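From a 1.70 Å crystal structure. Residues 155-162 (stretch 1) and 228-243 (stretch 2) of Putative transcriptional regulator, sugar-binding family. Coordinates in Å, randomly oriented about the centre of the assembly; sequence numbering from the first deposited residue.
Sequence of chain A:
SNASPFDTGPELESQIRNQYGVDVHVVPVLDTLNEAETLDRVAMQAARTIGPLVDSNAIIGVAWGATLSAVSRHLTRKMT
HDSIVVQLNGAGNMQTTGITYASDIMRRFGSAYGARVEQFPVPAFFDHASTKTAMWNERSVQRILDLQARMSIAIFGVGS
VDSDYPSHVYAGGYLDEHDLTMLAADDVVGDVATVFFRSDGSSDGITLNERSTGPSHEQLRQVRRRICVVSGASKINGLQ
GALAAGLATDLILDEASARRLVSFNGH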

# COMPACT_ATOMS: atom_id res chain seq x y z
N ILE A 155 1.54 1.24 -6.27
CA ILE A 155 0.58 0.21 -5.89
C ILE A 155 0.80 -0.14 -4.44
O ILE A 155 1.92 -0.43 -4.05
CB ILE A 155 0.75 -1.08 -6.72
CG1 ILE A 155 0.83 -0.74 -8.21
CG2 ILE A 155 -0.40 -2.05 -6.44
CD1 ILE A 155 1.23 -1.92 -9.10
N PHE A 156 -0.27 -0.13 -3.65
CA PHE A 156 -0.13 -0.29 -2.21
C PHE A 156 -1.39 -0.76 -1.52
O PHE A 156 -2.51 -0.51 -1.98
CB PHE A 156 0.33 1.01 -1.55
CG PHE A 156 -0.51 2.22 -1.90
CD1 PHE A 156 -1.65 2.54 -1.18
CD2 PHE A 156 -0.13 3.04 -2.95
CE1 PHE A 156 -2.41 3.66 -1.50
CE2 PHE A 156 -0.89 4.17 -3.28
CZ PHE A 156 -2.03 4.48 -2.55
N GLY A 157 -1.20 -1.42 -0.38
CA GLY A 157 -2.29 -1.69 0.54
C GLY A 157 -2.31 -0.63 1.63
O GLY A 157 -1.63 0.40 1.54
N VAL A 158 -3.11 -0.86 2.66
CA VAL A 158 -3.27 0.11 3.74
C VAL A 158 -3.18 -0.59 5.09
O VAL A 158 -3.88 -1.58 5.32
CB VAL A 158 -4.63 0.84 3.65
CG1 VAL A 158 -4.77 1.87 4.77
CG2 VAL A 158 -4.79 1.51 2.30
N GLY A 159 -2.32 -0.08 5.97
CA GLY A 159 -2.28 -0.56 7.34
C GLY A 159 -3.36 0.15 8.13
O GLY A 159 -3.75 1.27 7.79
N SER A 160 -3.83 -0.48 9.20
CA SER A 160 -4.92 0.09 9.98
C SER A 160 -4.68 -0.12 11.47
O SER A 160 -4.29 -1.21 11.90
CB SER A 160 -6.26 -0.54 9.57
OG SER A 160 -7.35 0.23 10.05
N VAL A 161 -4.89 0.94 12.24
CA VAL A 161 -4.81 0.86 13.69
C VAL A 161 -6.24 0.77 14.20
O VAL A 161 -7.07 1.64 13.91
CB VAL A 161 -4.14 2.12 14.28
CG1 VAL A 161 -3.87 1.93 15.77
CG2 VAL A 161 -2.86 2.44 13.53
N ASP A 162 -6.55 -0.29 14.95
CA ASP A 162 -7.91 -0.48 15.43
C ASP A 162 -8.11 0.15 16.81
O ASP A 162 -7.17 0.24 17.60
CB ASP A 162 -8.26 -1.98 15.47
CG ASP A 162 -9.75 -2.24 15.23
OD1 ASP A 162 -10.56 -2.01 16.15
OD2 ASP A 162 -10.10 -2.68 14.11
N CYS A 228 -4.80 1.47 -4.85
CA CYS A 228 -4.92 1.14 -3.44
C CYS A 228 -5.77 -0.11 -3.29
O CYS A 228 -6.90 -0.17 -3.80
CB CYS A 228 -5.57 2.32 -2.71
SG CYS A 228 -5.82 2.05 -0.95
N VAL A 229 -5.25 -1.12 -2.60
CA VAL A 229 -5.94 -2.41 -2.52
C VAL A 229 -6.20 -2.73 -1.07
O VAL A 229 -5.28 -2.78 -0.28
CB VAL A 229 -5.11 -3.55 -3.12
CG1 VAL A 229 -5.91 -4.85 -3.07
CG2 VAL A 229 -4.68 -3.22 -4.56
N VAL A 230 -7.47 -2.95 -0.73
CA VAL A 230 -7.86 -3.18 0.65
C VAL A 230 -8.77 -4.38 0.82
O VAL A 230 -9.70 -4.57 0.05
CB VAL A 230 -8.59 -1.93 1.18
CG1 VAL A 230 -9.33 -2.25 2.47
CG2 VAL A 230 -7.59 -0.81 1.39
N SER A 231 -8.52 -5.20 1.84
CA SER A 231 -9.42 -6.31 2.16
C SER A 231 -9.59 -6.47 3.67
O SER A 231 -8.61 -6.43 4.42
CB SER A 231 -8.92 -7.61 1.54
OG SER A 231 -9.86 -8.65 1.76
N GLY A 232 -10.83 -6.63 4.12
CA GLY A 232 -11.11 -6.75 5.54
C GLY A 232 -11.80 -5.51 6.07
O GLY A 232 -11.17 -4.48 6.27
N ALA A 233 -13.11 -5.62 6.30
CA ALA A 233 -13.92 -4.49 6.76
C ALA A 233 -13.48 -3.92 8.11
O ALA A 233 -13.70 -2.75 8.40
CB ALA A 233 -15.39 -4.87 6.82
N SER A 234 -12.86 -4.75 8.94
CA SER A 234 -12.45 -4.30 10.27
C SER A 234 -11.23 -3.38 10.20
O SER A 234 -10.73 -2.92 11.23
CB SER A 234 -12.17 -5.49 11.18
OG SER A 234 -11.02 -6.19 10.74
N LYS A 235 -10.75 -3.11 8.99
CA LYS A 235 -9.61 -2.22 8.78
C LYS A 235 -10.02 -0.91 8.09
O LYS A 235 -9.19 -0.21 7.48
CB LYS A 235 -8.54 -2.92 7.95
CG LYS A 235 -7.94 -4.13 8.64
CD LYS A 235 -6.82 -4.74 7.81
CE LYS A 235 -6.35 -6.06 8.39
NZ LYS A 235 -5.28 -6.69 7.57
N ILE A 236 -11.30 -0.56 8.19
CA ILE A 236 -11.82 0.58 7.46
C ILE A 236 -11.28 1.93 7.95
O ILE A 236 -11.24 2.90 7.20
CB ILE A 236 -13.37 0.58 7.44
CG1 ILE A 236 -13.86 0.90 6.03
CG2 ILE A 236 -13.92 1.56 8.46
CD1 ILE A 236 -13.26 -0.01 4.97
N ASN A 237 -10.85 1.98 9.21
CA ASN A 237 -10.29 3.22 9.75
C ASN A 237 -9.08 3.70 8.97
O ASN A 237 -8.94 4.90 8.69
CB ASN A 237 -9.94 3.06 11.23
CG ASN A 237 -11.14 3.25 12.13
OD1 ASN A 237 -12.06 4.00 11.80
ND2 ASN A 237 -11.14 2.57 13.27
N GLY A 238 -8.21 2.76 8.60
CA GLY A 238 -7.02 3.06 7.83
C GLY A 238 -7.39 3.57 6.45
O GLY A 238 -6.82 4.54 5.96
N LEU A 239 -8.33 2.89 5.81
CA LEU A 239 -8.74 3.30 4.47
C LEU A 239 -9.34 4.69 4.48
O LEU A 239 -9.06 5.49 3.59
CB LEU A 239 -9.74 2.31 3.87
CG LEU A 239 -10.25 2.69 2.48
CD1 LEU A 239 -9.11 2.79 1.48
CD2 LEU A 239 -11.29 1.68 2.00
N GLN A 240 -10.17 4.97 5.47
CA GLN A 240 -10.79 6.29 5.57
C GLN A 240 -9.74 7.40 5.61
O GLN A 240 -9.88 8.43 4.94
CB GLN A 240 -11.69 6.39 6.81
CG GLN A 240 -13.07 5.80 6.62
CD GLN A 240 -13.93 5.92 7.87
OE1 GLN A 240 -13.59 5.37 8.92
NE2 GLN A 240 -15.03 6.64 7.76
N GLY A 241 -8.71 7.18 6.41
CA GLY A 241 -7.61 8.12 6.53
C GLY A 241 -6.84 8.26 5.22
O GLY A 241 -6.46 9.38 4.85
N ALA A 242 -6.60 7.15 4.54
CA ALA A 242 -5.84 7.21 3.29
C ALA A 242 -6.61 7.99 2.24
O ALA A 242 -6.03 8.73 1.45
CB ALA A 242 -5.53 5.82 2.77
N LEU A 243 -7.92 7.79 2.22
CA LEU A 243 -8.77 8.51 1.28
C LEU A 243 -8.83 9.98 1.65
O LEU A 243 -8.80 10.85 0.77
CB LEU A 243 -10.16 7.89 1.23
CG LEU A 243 -10.24 6.50 0.59
CD1 LEU A 243 -11.63 5.89 0.75
CD2 LEU A 243 -9.83 6.53 -0.88
O HOH W 1 -4.47 -3.38 2.25

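Stretch 1 runs beside the strand of stretch 2 and then crosses onto its helix. Phe156 and Cys228 pair as a parallel beta bridge. Val229 N donates a hydrogen bond to Phe156 O at 2.9 Å. The side chains of Phe156 and Cys228 lie on the same face of the sheet. The Phe156 ring bends over its neighbour, so that Cys228 CA sits over one ring face and Phe156 CE1 comes 3.6 Å from Cys228 CB.

Val158 N and Val229 O are 4.1 Å apart, too far for a direct hydrogen bond. A water bridges them from the side, accepting from Val158 N at 2.9 Å and donating to Val229 O at 2.7 Å.

Val158 is the main bump. It points toward stretch 2 and enters a hollow between strand and helix. Val158 CG2 lies 3.5 Å from Cys228 SG and 3.7 Å from Val230 CG2, with Ala242 CB further off at 4.4 Å. Val158 CG1 rests on the helix backbone, 3.5 Å from Gly238 C.

Gly238 leaves the helix surface low here. A CB on it would clash with Gly159 O and crowd Val158 CG1 and Ser160 CB. The bare backbone lets Ser160 come close: Ser160 CA is 4.2 Å from Gly238 CA. Gly238 N donates a hydrogen bond to Ser160 OG at 3.0 Å, near the start of the helix. Ser160 CB also packs 3.7 Å from Lys235 CB.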